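Long-range contact in MGS-M4 (Unidentified, PDB 4Q3M), which is an aldo-keto reductase of the TIM-barrel type, with no known substrate, and probably reduces carbonyl groups at the expense of a nicotinamide cofactor: residues I204-R218 with Q239-D252. Sequence-based numbering, arbitrary orientation.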
loop_
_atom_site.group_PDB
_atom_site.type_symbol
_atom_site.label_atom_id
_atom_site.label_comp_id
_atom_site.label_asym_id
_atom_site.label_seq_id
_atom_site.Cartn_x
_atom_site.Cartn_y
_atom_site.Cartn_z
ATOM N N ILE A 204 19.772 -19.428 7.142
ATOM C CA ILE A 204 19.670 -19.310 8.592
ATOM C C ILE A 204 18.847 -20.471 9.158
ATOM O O ILE A 204 18.896 -20.752 10.356
ATOM C CB ILE A 204 19.082 -17.921 9.003
ATOM C CG1 ILE A 204 17.552 -17.879 8.964
ATOM C CG2 ILE A 204 19.688 -16.804 8.167
ATOM C CD1 ILE A 204 16.914 -18.226 10.291
ATOM N N ALA A 205 18.106 -21.149 8.286
ATOM C CA ALA A 205 17.389 -22.361 8.663
ATOM C C ALA A 205 18.364 -23.505 8.945
ATOM O O ALA A 205 18.049 -24.427 9.698
ATOM C CB ALA A 205 16.404 -22.755 7.574
ATOM N N LYS A 206 19.544 -23.440 8.332
ATOM C CA LYS A 206 20.607 -24.410 8.590
ATOM C C LYS A 206 21.123 -24.270 10.018
ATOM O O LYS A 206 21.546 -25.244 10.640
ATOM C CB LYS A 206 21.762 -24.225 7.595
ATOM C CG LYS A 206 23.049 -23.687 8.230
ATOM C CD LYS A 206 24.125 -23.329 7.214
ATOM C CE LYS A 206 23.689 -22.179 6.320
ATOM N NZ LYS A 206 24.737 -21.778 5.342
ATOM N N LYS A 207 21.064 -23.047 10.531
ATOM C CA LYS A 207 21.712 -22.693 11.785
ATOM C C LYS A 207 20.955 -23.240 12.987
ATOM O O LYS A 207 21.553 -23.593 14.004
ATOM C CB LYS A 207 21.839 -21.172 11.877
ATOM C CG LYS A 207 22.531 -20.644 13.113
ATOM C CD LYS A 207 22.654 -19.133 13.019
ATOM C CE LYS A 207 23.186 -18.526 14.299
ATOM N NZ LYS A 207 23.245 -17.043 14.197
ATOM N N HIS A 208 19.636 -23.324 12.856
ATOM C CA HIS A 208 18.786 -23.742 13.961
ATOM C C HIS A 208 18.080 -25.063 13.668
ATOM O O HIS A 208 17.203 -25.483 14.425
ATOM C CB HIS A 208 17.762 -22.650 14.274
ATOM C CG HIS A 208 18.374 -21.304 14.511
ATOM N ND1 HIS A 208 19.043 -20.984 15.674
ATOM C CD2 HIS A 208 18.425 -20.197 13.732
ATOM C CE1 HIS A 208 19.476 -19.739 15.603
ATOM N NE2 HIS A 208 19.114 -19.239 14.435
ATOM N N ASP A 209 18.474 -25.708 12.571
ATOM C CA ASP A 209 17.910 -26.994 12.160
ATOM C C ASP A 209 16.388 -26.914 12.046
ATOM O O ASP A 209 15.666 -27.813 12.478
ATOM C CB ASP A 209 18.322 -28.099 13.140
ATOM C CG ASP A 209 18.019 -29.491 12.617
ATOM O OD1 ASP A 209 17.937 -29.660 11.381
ATOM O OD2 ASP A 209 17.862 -30.415 13.443
ATOM N N LYS A 210 15.907 -25.821 11.465
ATOM C CA LYS A 210 14.475 -25.606 11.310
ATOM C C LYS A 210 14.095 -25.532 9.840
ATOM O O LYS A 210 14.955 -25.589 8.962
ATOM C CB LYS A 210 14.045 -24.326 12.030
ATOM C CG LYS A 210 14.209 -24.374 13.538
ATOM C CD LYS A 210 13.255 -25.379 14.158
ATOM C CE LYS A 210 13.372 -25.394 15.671
ATOM N NZ LYS A 210 12.376 -26.308 16.291
ATOM N N THR A 211 12.799 -25.412 9.576
ATOM C CA THR A 211 12.320 -25.192 8.221
ATOM C C THR A 211 12.199 -23.694 7.978
ATOM O O THR A 211 12.143 -22.911 8.926
ATOM C CB THR A 211 10.961 -25.873 7.970
ATOM O OG1 THR A 211 9.935 -25.186 8.697
ATOM C CG2 THR A 211 11.005 -27.330 8.407
ATOM N N ILE A 212 12.167 -23.299 6.711
ATOM C CA ILE A 212 12.023 -21.891 6.349
ATOM C C ILE A 212 10.755 -21.241 6.936
ATOM O O ILE A 212 10.828 -20.125 7.453
ATOM C CB ILE A 212 12.044 -21.706 4.811
ATOM C CG1 ILE A 212 13.451 -21.962 4.268
ATOM C CG2 ILE A 212 11.580 -20.311 4.424
ATOM C CD1 ILE A 212 13.599 -21.676 2.792
ATOM N N PRO A 213 9.591 -21.927 6.872
ATOM C CA PRO A 213 8.422 -21.312 7.515
ATOM C C PRO A 213 8.593 -21.091 9.019
ATOM O O PRO A 213 8.263 -20.011 9.509
ATOM C CB PRO A 213 7.304 -22.323 7.248
ATOM C CG PRO A 213 7.723 -23.021 6.014
ATOM C CD PRO A 213 9.211 -23.136 6.117
ATOM N N GLN A 214 9.100 -22.099 9.727
ATOM C CA GLN A 214 9.345 -22.003 11.167
ATOM C C GLN A 214 10.191 -20.781 11.504
ATOM O O GLN A 214 10.032 -20.166 12.559
ATOM C CB GLN A 214 10.041 -23.265 11.679
ATOM C CG GLN A 214 9.152 -24.491 11.740
ATOM C CD GLN A 214 9.902 -25.725 12.203
ATOM O OE1 GLN A 214 11.061 -25.933 11.843
ATOM N NE2 GLN A 214 9.244 -26.550 13.009
ATOM N N ILE A 215 11.090 -20.444 10.589
ATOM C CA ILE A 215 11.940 -19.273 10.720
ATOM C C ILE A 215 11.153 -17.973 10.630
ATOM O O ILE A 215 11.221 -17.133 11.531
ATOM C CB ILE A 215 13.027 -19.267 9.638
ATOM C CG1 ILE A 215 14.068 -20.354 9.926
ATOM C CG2 ILE A 215 13.636 -17.878 9.502
ATOM C CD1 ILE A 215 14.402 -20.520 11.400
ATOM N N ALA A 216 10.413 -17.813 9.535
ATOM C CA ALA A 216 9.633 -16.606 9.289
ATOM C C ALA A 216 8.658 -16.349 10.428
ATOM O O ALA A 216 8.389 -15.202 10.786
ATOM C CB ALA A 216 8.889 -16.718 7.968
ATOM N N ILE A 217 8.141 -17.431 10.998
ATOM C CA ILE A 217 7.236 -17.345 12.133
ATOM C C ILE A 217 7.972 -16.847 13.374
ATOM O O ILE A 217 7.510 -15.925 14.044
ATOM C CB ILE A 217 6.581 -18.706 12.425
ATOM C CG1 ILE A 217 5.718 -19.135 11.238
ATOM C CG2 ILE A 217 5.743 -18.638 13.690
ATOM C CD1 ILE A 217 5.205 -20.548 11.335
ATOM N N ARG A 218 9.121 -17.451 13.663
ATOM C CA ARG A 218 9.924 -17.073 14.825
ATOM C C ARG A 218 10.378 -15.622 14.752
ATOM O O ARG A 218 10.405 -14.918 15.760
ATOM C CB ARG A 218 11.145 -17.983 14.958
ATOM C CG ARG A 218 12.005 -17.676 16.175
ATOM C CD ARG A 218 11.202 -17.815 17.459
ATOM N NE ARG A 218 11.884 -17.214 18.601
ATOM C CZ ARG A 218 11.395 -17.194 19.837
ATOM N NH1 ARG A 218 10.219 -17.748 20.095
ATOM N NH2 ARG A 218 12.084 -16.623 20.816
ATOM N N GLN A 239 4.460 -28.232 12.619
ATOM C CA GLN A 239 5.738 -27.590 12.337
ATOM C C GLN A 239 5.673 -26.092 12.612
ATOM O O GLN A 239 6.571 -25.527 13.236
ATOM C CB GLN A 239 6.156 -27.835 10.885
ATOM C CG GLN A 239 6.451 -29.287 10.557
ATOM C CD GLN A 239 6.912 -29.475 9.124
ATOM O OE1 GLN A 239 6.909 -28.534 8.330
ATOM N NE2 GLN A 239 7.310 -30.696 8.787
ATOM N N ASN A 240 4.599 -25.458 12.153
ATOM C CA ASN A 240 4.407 -24.026 12.352
ATOM C C ASN A 240 4.273 -23.655 13.825
ATOM O O ASN A 240 4.448 -22.496 14.198
ATOM C CB ASN A 240 3.176 -23.544 11.582
ATOM C CG ASN A 240 3.406 -23.502 10.083
ATOM O OD1 ASN A 240 4.387 -24.046 9.578
ATOM N ND2 ASN A 240 2.498 -22.853 9.363
ATOM N N PHE A 241 3.966 -24.645 14.659
ATOM C CA PHE A 241 3.828 -24.419 16.091
ATOM C C PHE A 241 5.136 -24.687 16.827
ATOM O O PHE A 241 5.410 -24.077 17.860
ATOM C CB PHE A 241 2.718 -25.295 16.669
ATOM C CG PHE A 241 2.364 -24.964 18.090
ATOM C CD1 PHE A 241 1.618 -23.836 18.387
ATOM C CD2 PHE A 241 2.778 -25.781 19.130
ATOM C CE1 PHE A 241 1.291 -23.527 19.694
ATOM C CE2 PHE A 241 2.454 -25.478 20.439
ATOM C CZ PHE A 241 1.709 -24.349 20.721
ATOM N N ASP A 242 5.938 -25.606 16.297
ATOM C CA ASP A 242 7.236 -25.910 16.889
ATOM C C ASP A 242 8.186 -24.739 16.673
ATOM O O ASP A 242 9.071 -24.789 15.819
ATOM C CB ASP A 242 7.819 -27.193 16.295
ATOM C CG ASP A 242 9.042 -27.679 17.049
ATOM O OD1 ASP A 242 9.188 -27.322 18.237
ATOM O OD2 ASP A 242 9.855 -28.418 16.456
ATOM N N VAL A 243 7.994 -23.685 17.459
ATOM C CA VAL A 243 8.701 -22.432 17.244
ATOM C C VAL A 243 9.094 -21.806 18.587
ATOM O O VAL A 243 9.525 -20.654 18.657
ATOM C CB VAL A 243 7.828 -21.458 16.409
ATOM C CG1 VAL A 243 6.738 -20.828 17.266
ATOM C CG2 VAL A 243 8.680 -20.399 15.731
ATOM N N PHE A 244 8.964 -22.588 19.654
ATOM C CA PHE A 244 9.276 -22.104 20.995
ATOM C C PHE A 244 10.387 -22.915 21.654
ATOM O O PHE A 244 10.486 -22.963 22.881
ATOM C CB PHE A 244 8.024 -22.131 21.873
ATOM C CG PHE A 244 6.854 -21.403 21.280
ATOM C CD1 PHE A 244 6.786 -20.021 21.326
ATOM C CD2 PHE A 244 5.823 -22.102 20.676
ATOM C CE1 PHE A 244 5.710 -19.349 20.780
ATOM C CE2 PHE A 244 4.743 -21.436 20.129
ATOM C CZ PHE A 244 4.688 -20.057 20.181
ATOM N N ASP A 245 11.223 -23.551 20.840
ATOM C CA ASP A 245 12.332 -24.341 21.358
ATOM C C ASP A 245 13.671 -23.800 20.869
ATOM O O ASP A 245 14.708 -24.442 21.035
ATOM C CB ASP A 245 12.177 -25.810 20.960
ATOM C CG ASP A 245 12.133 -26.007 19.460
ATOM O OD1 ASP A 245 11.778 -25.049 18.742
ATOM O OD2 ASP A 245 12.453 -27.123 18.996
ATOM N N PHE A 246 13.643 -22.616 20.265
ATOM C CA PHE A 246 14.863 -21.971 19.797
ATOM C C PHE A 246 14.685 -20.458 19.708
ATOM O O PHE A 246 13.584 -19.939 19.899
ATOM C CB PHE A 246 15.285 -22.536 18.438
ATOM C CG PHE A 246 14.548 -21.939 17.273
ATOM C CD1 PHE A 246 15.203 -21.115 16.372
ATOM C CD2 PHE A 246 13.202 -22.201 17.076
ATOM C CE1 PHE A 246 14.532 -20.565 15.297
ATOM C CE2 PHE A 246 12.525 -21.654 16.003
ATOM C CZ PHE A 246 13.192 -20.836 15.112
ATOM N N THR A 247 15.776 -19.759 19.415
ATOM C CA THR A 247 15.765 -18.303 19.360
ATOM C C THR A 247 16.569 -17.786 18.172
ATOM O O THR A 247 17.339 -18.528 17.562
ATOM C CB THR A 247 16.333 -17.691 20.656
ATOM O OG1 THR A 247 16.352 -16.263 20.546
ATOM C CG2 THR A 247 17.746 -18.194 20.906
ATOM N N LEU A 248 16.384 -16.511 17.846
ATOM C CA LEU A 248 17.129 -15.877 16.765
ATOM C C LEU A 248 18.010 -14.758 17.310
ATOM O O LEU A 248 17.518 -13.837 17.963
ATOM C CB LEU A 248 16.176 -15.332 15.699
ATOM C CG LEU A 248 15.320 -16.366 14.963
ATOM C CD1 LEU A 248 14.354 -15.683 14.010
ATOM C CD2 LEU A 248 16.201 -17.357 14.218
ATOM N N ASP A 249 19.310 -14.837 17.042
ATOM C CA ASP A 249 20.247 -13.845 17.558
ATOM C C ASP A 249 20.227 -12.564 16.731
ATOM O O ASP A 249 19.496 -12.459 15.745
ATOM C CB ASP A 249 21.668 -14.420 17.620
ATOM C CG ASP A 249 22.141 -14.981 16.289
ATOM O OD1 ASP A 249 21.856 -14.380 15.231
ATOM O OD2 ASP A 249 22.814 -16.034 16.303
ATOM N N GLU A 250 21.043 -11.598 17.140
ATOM C CA GLU A 250 21.070 -10.280 16.514
ATOM C C GLU A 250 21.444 -10.332 15.035
ATOM O O GLU A 250 20.814 -9.672 14.209
ATOM C CB GLU A 250 22.044 -9.364 17.260
ATOM C CG GLU A 250 22.353 -8.064 16.536
ATOM C CD GLU A 250 23.230 -7.136 17.353
ATOM O OE1 GLU A 250 23.821 -7.598 18.353
ATOM O OE2 GLU A 250 23.331 -5.943 16.995
ATOM N N GLU A 251 22.464 -11.119 14.701
ATOM C CA GLU A 251 22.939 -11.182 13.322
ATOM C C GLU A 251 21.915 -11.873 12.424
ATOM O O GLU A 251 21.846 -11.590 11.229
ATOM C CB GLU A 251 24.294 -11.896 13.241
ATOM C CG GLU A 251 24.221 -13.387 12.952
ATOM C CD GLU A 251 25.571 -13.972 12.585
ATOM O OE1 GLU A 251 25.601 -15.002 11.878
ATOM O OE2 GLU A 251 26.601 -13.402 13.002
ATOM N N ASP A 252 21.119 -12.768 13.002
ATOM C CA ASP A 252 20.028 -13.397 12.267
ATOM C C ASP A 252 18.975 -12.357 11.916
ATOM O O ASP A 252 18.553 -12.248 10.766
ATOM C CB ASP A 252 19.393 -14.530 13.077
ATOM C CG ASP A 252 20.235 -15.791 13.080
ATOM O OD1 ASP A 252 20.998 -16.003 12.114
ATOM O OD2 ASP A 252 20.128 -16.574 14.047
#
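Phe246 slides its ring between two aliphatic chains: Lys210 lies over one face, with CG 4.0 Å from the ring centroid in a CH-pi contact, and Arg218 CD over the opposite face. Lys210 then bends at chi2 (-67°), which carries its stem across the ring and NZ to Asp245, 2.8 Å from OD1 and on the syn side of both oxygens; Asp242 adds a second salt bridge. Arg218 sends its guanidinium on to Glu222, with Phe246 O over one face. Beside the ring, His208 touches Phe246 CD1 through CB and reaches Asp252 with NE2, 2.9 Å from OD2; OD2 lies in the imidazole plane, but the carboxylate is turned 74° from the ring and is met from above its own plane. Without the imidazole, as with an alanine at His208, Asp252 would probably be left to Lys207 alone across this contact, and Leu248 CD2 would lose the ring packed against it. Lys207 NZ also pairs with Asp249, the N-cap of helix 250-257. Farther along, Gln214 NE2 donates to Gln239 O (2.9 Å), while its OE1 accepts from Thr211 N in a capping box. An apolar centre with paired charges on both sides thus joins linker and helix start to the barrel's outer helices.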